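Local structure of putative cytochrome C (Sinorhizobium meliloti, 4PWA) at residues Arg10-Phe13 with Leu14-Glu18; Thr68-Glu71 with Ile72-Ala76. The protein is a small c-type cytochrome that carries a covalently bound heme c and probably serves as an electron carrier in bacterial sulfite oxidation. All coordinates share one frame; numbering follows the deposited sequence.

Contact 1: Arg10-Phe13 with Leu14-Glu18; sequences REIF and LERSE
The carbonyl oxygen of Ile12 is gripped twice by Ser17: the hydroxyl OG of Ser17 lies 2.7 Å from Ile12 O, and the amide N of Ser17 stands 3.1 Å from the same Ile12 O. Both donors come in the carbonyl plane. The hydroxyl gets there because chi1 of Ser17 (46°) sets OG between its own backbone N and carbonyl carbon, turned back over the last helical turn. OG also bonds to Cys21 N, tying the helix end to the start of the heme-binding segment. One residue earlier, Glu11 O likewise takes two amides, Glu15 N at 2.8 Å and Arg16 N at 3.1 Å. The i to i+5 bonds of Arg16 and Ser17 widen the C-terminal turn of helix 4-16 into a pi-type turn, after which the chain leaves helical geometry. This is the N-terminal helix of the cytochrome c fold, delivering the chain to the covalently attached Cys21; Phe13 packs against that cysteine and against Tyr78. Arg16 crosses Glu11 and holds OE2 side-on in a salt bridge, with Arg16 NE 2.9 Å and Arg16 NH2 3.0 Å from Glu11 OE2. NE meets this oxygen on its anti side, while NH2 comes from above the carboxylate plane. OE2 sits at the guanidinium edge, in its plane, with the carboxylate turned 49° against it. Meanwhile Arg16 CD rests 3.9 Å from Ile12 CG1, and NH1 pairs with Glu71. A methionine in place of Arg16 would probably leave the carboxylates of Glu11 and Glu71 without their shared positive partner.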
loop_
_atom_site.group_PDB
_atom_site.type_symbol
_atom_site.label_atom_id
_atom_site.label_comp_id
_atom_site.label_asym_id
_atom_site.label_seq_id
_atom_site.Cartn_x
_atom_site.Cartn_y
_atom_site.Cartn_z
ATOM N N ARG A 10 15.233 12.996 8.551
ATOM C CA ARG A 10 15.003 11.810 7.726
ATOM C C ARG A 10 14.881 10.557 8.600
ATOM O O ARG A 10 13.962 9.772 8.454
ATOM C CB ARG A 10 16.155 11.653 6.720
ATOM C CG ARG A 10 15.879 10.754 5.524
ATOM C CD ARG A 10 17.045 10.830 4.526
ATOM N NE ARG A 10 17.002 12.047 3.713
ATOM C CZ ARG A 10 18.067 12.629 3.167
ATOM N NH1 ARG A 10 19.281 12.120 3.353
ATOM N NH2 ARG A 10 17.915 13.728 2.438
ATOM N N GLU A 11 15.820 10.377 9.517
ATOM C CA GLU A 11 15.804 9.190 10.385
ATOM C C GLU A 11 14.584 9.189 11.327
ATOM O O GLU A 11 14.045 8.140 11.642
ATOM C CB GLU A 11 17.102 9.078 11.178
ATOM C CG GLU A 11 17.207 7.825 12.040
ATOM C CD GLU A 11 18.539 7.714 12.754
ATOM O OE1 GLU A 11 19.574 7.539 12.069
ATOM O OE2 GLU A 11 18.551 7.797 13.996
ATOM N N ILE A 12 14.158 10.367 11.768
ATOM C CA ILE A 12 12.994 10.462 12.635
ATOM C C ILE A 12 11.777 10.083 11.816
ATOM O O ILE A 12 10.926 9.311 12.268
ATOM C CB ILE A 12 12.847 11.888 13.247
ATOM C CG1 ILE A 12 13.980 12.153 14.245
ATOM C CG2 ILE A 12 11.503 12.068 13.938
ATOM C CD1 ILE A 12 14.196 13.617 14.578
ATOM N N PHE A 13 11.720 10.620 10.597
ATOM C CA PHE A 13 10.598 10.394 9.680
ATOM C C PHE A 13 10.448 8.932 9.294
ATOM O O PHE A 13 9.338 8.439 9.153
ATOM C CB PHE A 13 10.779 11.235 8.418
ATOM C CG PHE A 13 9.559 11.297 7.559
ATOM C CD1 PHE A 13 9.331 10.342 6.583
ATOM C CD2 PHE A 13 8.631 12.298 7.733
ATOM C CE1 PHE A 13 8.213 10.390 5.800
ATOM C CE2 PHE A 13 7.501 12.353 6.939
ATOM C CZ PHE A 13 7.298 11.403 5.972
ATOM N N LEU A 14 11.576 8.249 9.135
ATOM C CA LEU A 14 11.596 6.845 8.719
ATOM C C LEU A 14 11.657 5.789 9.836
ATOM O O LEU A 14 11.055 4.731 9.691
ATOM C CB LEU A 14 12.777 6.611 7.770
ATOM C CG LEU A 14 12.580 7.178 6.360
ATOM C CD1 LEU A 14 13.897 7.217 5.639
ATOM C CD2 LEU A 14 11.540 6.332 5.582
ATOM N N GLU A 15 12.355 6.075 10.940
ATOM C CA GLU A 15 12.689 5.043 11.928
ATOM C C GLU A 15 12.243 5.367 13.348
ATOM O O GLU A 15 11.583 4.568 13.981
ATOM C CB GLU A 15 14.196 4.775 11.909
ATOM C CG GLU A 15 14.678 4.105 10.632
ATOM C CD GLU A 15 14.204 2.668 10.519
ATOM O OE1 GLU A 15 14.864 1.774 11.091
ATOM O OE2 GLU A 15 13.169 2.432 9.857
ATOM N N ARG A 16 12.580 6.543 13.847
ATOM C CA ARG A 16 12.341 6.851 15.278
ATOM C C ARG A 16 10.884 7.103 15.676
ATOM O O ARG A 16 10.476 6.748 16.785
ATOM C CB ARG A 16 13.160 8.060 15.706
ATOM C CG ARG A 16 14.637 7.957 15.398
ATOM C CD ARG A 16 15.363 9.056 16.146
ATOM N NE ARG A 16 16.774 9.092 15.850
ATOM C CZ ARG A 16 17.626 9.963 16.376
ATOM N NH1 ARG A 16 17.200 10.886 17.227
ATOM N NH2 ARG A 16 18.910 9.908 16.046
ATOM N N SER A 17 10.113 7.732 14.793
ATOM C CA SER A 17 8.719 8.055 15.088
ATOM C C SER A 17 7.883 6.809 15.314
ATOM O O SER A 17 8.129 5.781 14.710
ATOM C CB SER A 17 8.109 8.886 13.957
ATOM O OG SER A 17 8.424 8.345 12.686
ATOM N N GLU A 18 6.896 6.910 16.192
ATOM C CA GLU A 18 6.018 5.783 16.506
ATOM C C GLU A 18 4.557 6.258 16.479
ATOM O O GLU A 18 4.179 7.125 17.278
ATOM C CB GLU A 18 6.359 5.207 17.888
ATOM C CG GLU A 18 7.622 4.333 17.881
ATOM C CD GLU A 18 7.939 3.679 19.221
ATOM O OE1 GLU A 18 7.006 3.453 20.033
ATOM O OE2 GLU A 18 9.137 3.387 19.460
#

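Contact 2: Thr68-Glu71 with Ile72-Ala76; sequences TDEE and IEAVA
A capping box opens helix 69-82, with Thr68 at the N-cap and Glu71 three residues on. The amide of Glu71 donates to Thr68 OG1 across 3.3 Å, and in return Thr68 N gives its hydrogen to Glu71 OE1 at 2.9 Å, using the anti lone pair of that oxygen in a fairly straight bond (162°). Glu71 can fold back this way because its CG lies anti to the carbonyl carbon, chi1 -77°, beside the backbone N, and the chain then runs out extended. Thr68 OG1 also makes a weak hydrogen bond to Glu71 OE1. The other carboxylate oxygen, OE2, turns to Arg16 of helix 4-16, so the two oxygens of Glu71 serve the cap and a salt bridge at once, which would probably favour its charged form.

Beyond the cap, regular i to i+4 bonds begin. Ile72 N reaches Thr68 O at 3.1 Å, CG1 of Ile72 lies alongside, 3.4 Å from Thr68 O, and the side chain of Ile72 packs on Asn51, Val54 and Thr55 of helix 47-56. Val75 N meets Glu71 O at 3.0 Å almost in line with its N-H (174°). Ala74 places its small CB 3.5 Å from Glu70 O and packs on Leu8 and Ile12. On the solvent side, Glu70 OE2 and Glu73 OE1 stand 4.7 Å apart, not in contact, and would probably repel mildly. Asp69, Glu70 and Glu71 in the first turn probably interact favourably with the positive end of the helix dipole, and the reciprocal Thr-Glu bonding is the classic capping box of a helix N-terminus.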
loop_
_atom_site.group_PDB
_atom_site.type_symbol
_atom_site.label_atom_id
_atom_site.label_comp_id
_atom_site.label_asym_id
_atom_site.label_seq_id
_atom_site.Cartn_x
_atom_site.Cartn_y
_atom_site.Cartn_z
ATOM N N THR A 68 11.483 13.742 21.619
ATOM C CA THR A 68 11.835 14.935 22.389
ATOM C C THR A 68 11.469 16.153 21.569
ATOM O O THR A 68 11.212 16.049 20.372
ATOM C CB THR A 68 13.339 15.034 22.668
ATOM O OG1 THR A 68 14.054 15.148 21.429
ATOM C CG2 THR A 68 13.835 13.835 23.453
ATOM N N ASP A 69 11.471 17.311 22.208
ATOM C CA ASP A 69 11.092 18.535 21.537
ATOM C C ASP A 69 12.046 18.867 20.383
ATOM O O ASP A 69 11.584 19.266 19.309
ATOM C CB ASP A 69 10.953 19.686 22.542
ATOM C CG ASP A 69 9.718 19.523 23.454
ATOM O OD1 ASP A 69 8.902 18.601 23.219
ATOM O OD2 ASP A 69 9.559 20.319 24.411
ATOM N N GLU A 70 13.350 18.660 20.585
ATOM C CA GLU A 70 14.343 18.925 19.531
ATOM C C GLU A 70 14.193 17.977 18.337
ATOM O O GLU A 70 14.477 18.355 17.210
ATOM C CB GLU A 70 15.777 18.855 20.074
ATOM C CG GLU A 70 16.734 19.893 19.436
ATOM C CD GLU A 70 17.294 19.472 18.060
ATOM O OE1 GLU A 70 18.306 18.719 18.059
ATOM O OE2 GLU A 70 16.751 19.914 16.997
ATOM N N GLU A 71 13.757 16.748 18.586
ATOM C CA GLU A 71 13.483 15.807 17.505
ATOM C C GLU A 71 12.271 16.247 16.698
ATOM O O GLU A 71 12.243 16.093 15.476
ATOM C CB GLU A 71 13.228 14.399 18.045
ATOM C CG GLU A 71 14.476 13.646 18.460
ATOM C CD GLU A 71 14.156 12.286 19.024
ATOM O OE1 GLU A 71 13.347 12.223 19.973
ATOM O OE2 GLU A 71 14.699 11.276 18.516
ATOM N N ILE A 72 11.254 16.759 17.386
ATOM C CA ILE A 72 10.079 17.280 16.710
ATOM C C ILE A 72 10.476 18.474 15.819
ATOM O O ILE A 72 9.999 18.594 14.690
ATOM C CB ILE A 72 8.972 17.665 17.722
ATOM C CG1 ILE A 72 8.414 16.392 18.384
ATOM C CG2 ILE A 72 7.865 18.476 17.034
ATOM C CD1 ILE A 72 7.454 16.637 19.537
ATOM N N GLU A 73 11.356 19.338 16.318
ATOM C CA GLU A 73 11.828 20.470 15.517
ATOM C C GLU A 73 12.578 19.983 14.295
ATOM O O GLU A 73 12.463 20.570 13.228
ATOM C CB GLU A 73 12.764 21.378 16.313
ATOM C CG GLU A 73 12.082 22.289 17.290
ATOM C CD GLU A 73 13.080 23.140 18.070
ATOM O OE1 GLU A 73 14.008 23.711 17.437
ATOM O OE2 GLU A 73 12.947 23.236 19.316
ATOM N N ALA A 74 13.354 18.910 14.463
ATOM C CA ALA A 74 14.243 18.438 13.402
ATOM C C ALA A 74 13.434 17.811 12.257
ATOM O O ALA A 74 13.682 18.104 11.083
ATOM C CB ALA A 74 15.277 17.477 13.960
ATOM N N VAL A 75 12.441 16.996 12.598
ATOM C CA VAL A 75 11.525 16.460 11.598
ATOM C C VAL A 75 10.637 17.545 10.976
ATOM O O VAL A 75 10.231 17.403 9.841
ATOM C CB VAL A 75 10.622 15.320 12.165
ATOM C CG1 VAL A 75 9.464 15.879 12.935
ATOM C CG2 VAL A 75 10.122 14.440 11.041
ATOM N N ALA A 76 10.322 18.612 11.717
ATOM C CA ALA A 76 9.571 19.750 11.151
ATOM C C ALA A 76 10.427 20.502 10.129
ATOM O O ALA A 76 9.976 20.767 9.014
ATOM C CB ALA A 76 9.090 20.694 12.243
#

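Contact 1 comes first along the chain, at the C-terminal end of helix 4-16, and contact 2 follows at the start of helix 69-82; their centres are about 11 Å apart. The two helices meet directly: the Arg16-Glu71 salt bridge is the polar link between them, and beside it Ile12 packs over the backbone of Glu71 and against the side chains of Ala74 and Val75. Packing of the N- and C-terminal helices against each other is a hallmark of the cytochrome c fold. Val75, on this interface, and Ser17, just past helix 4-16, each come within about 4 Å of heme c, so both helix ends contribute to its surroundings.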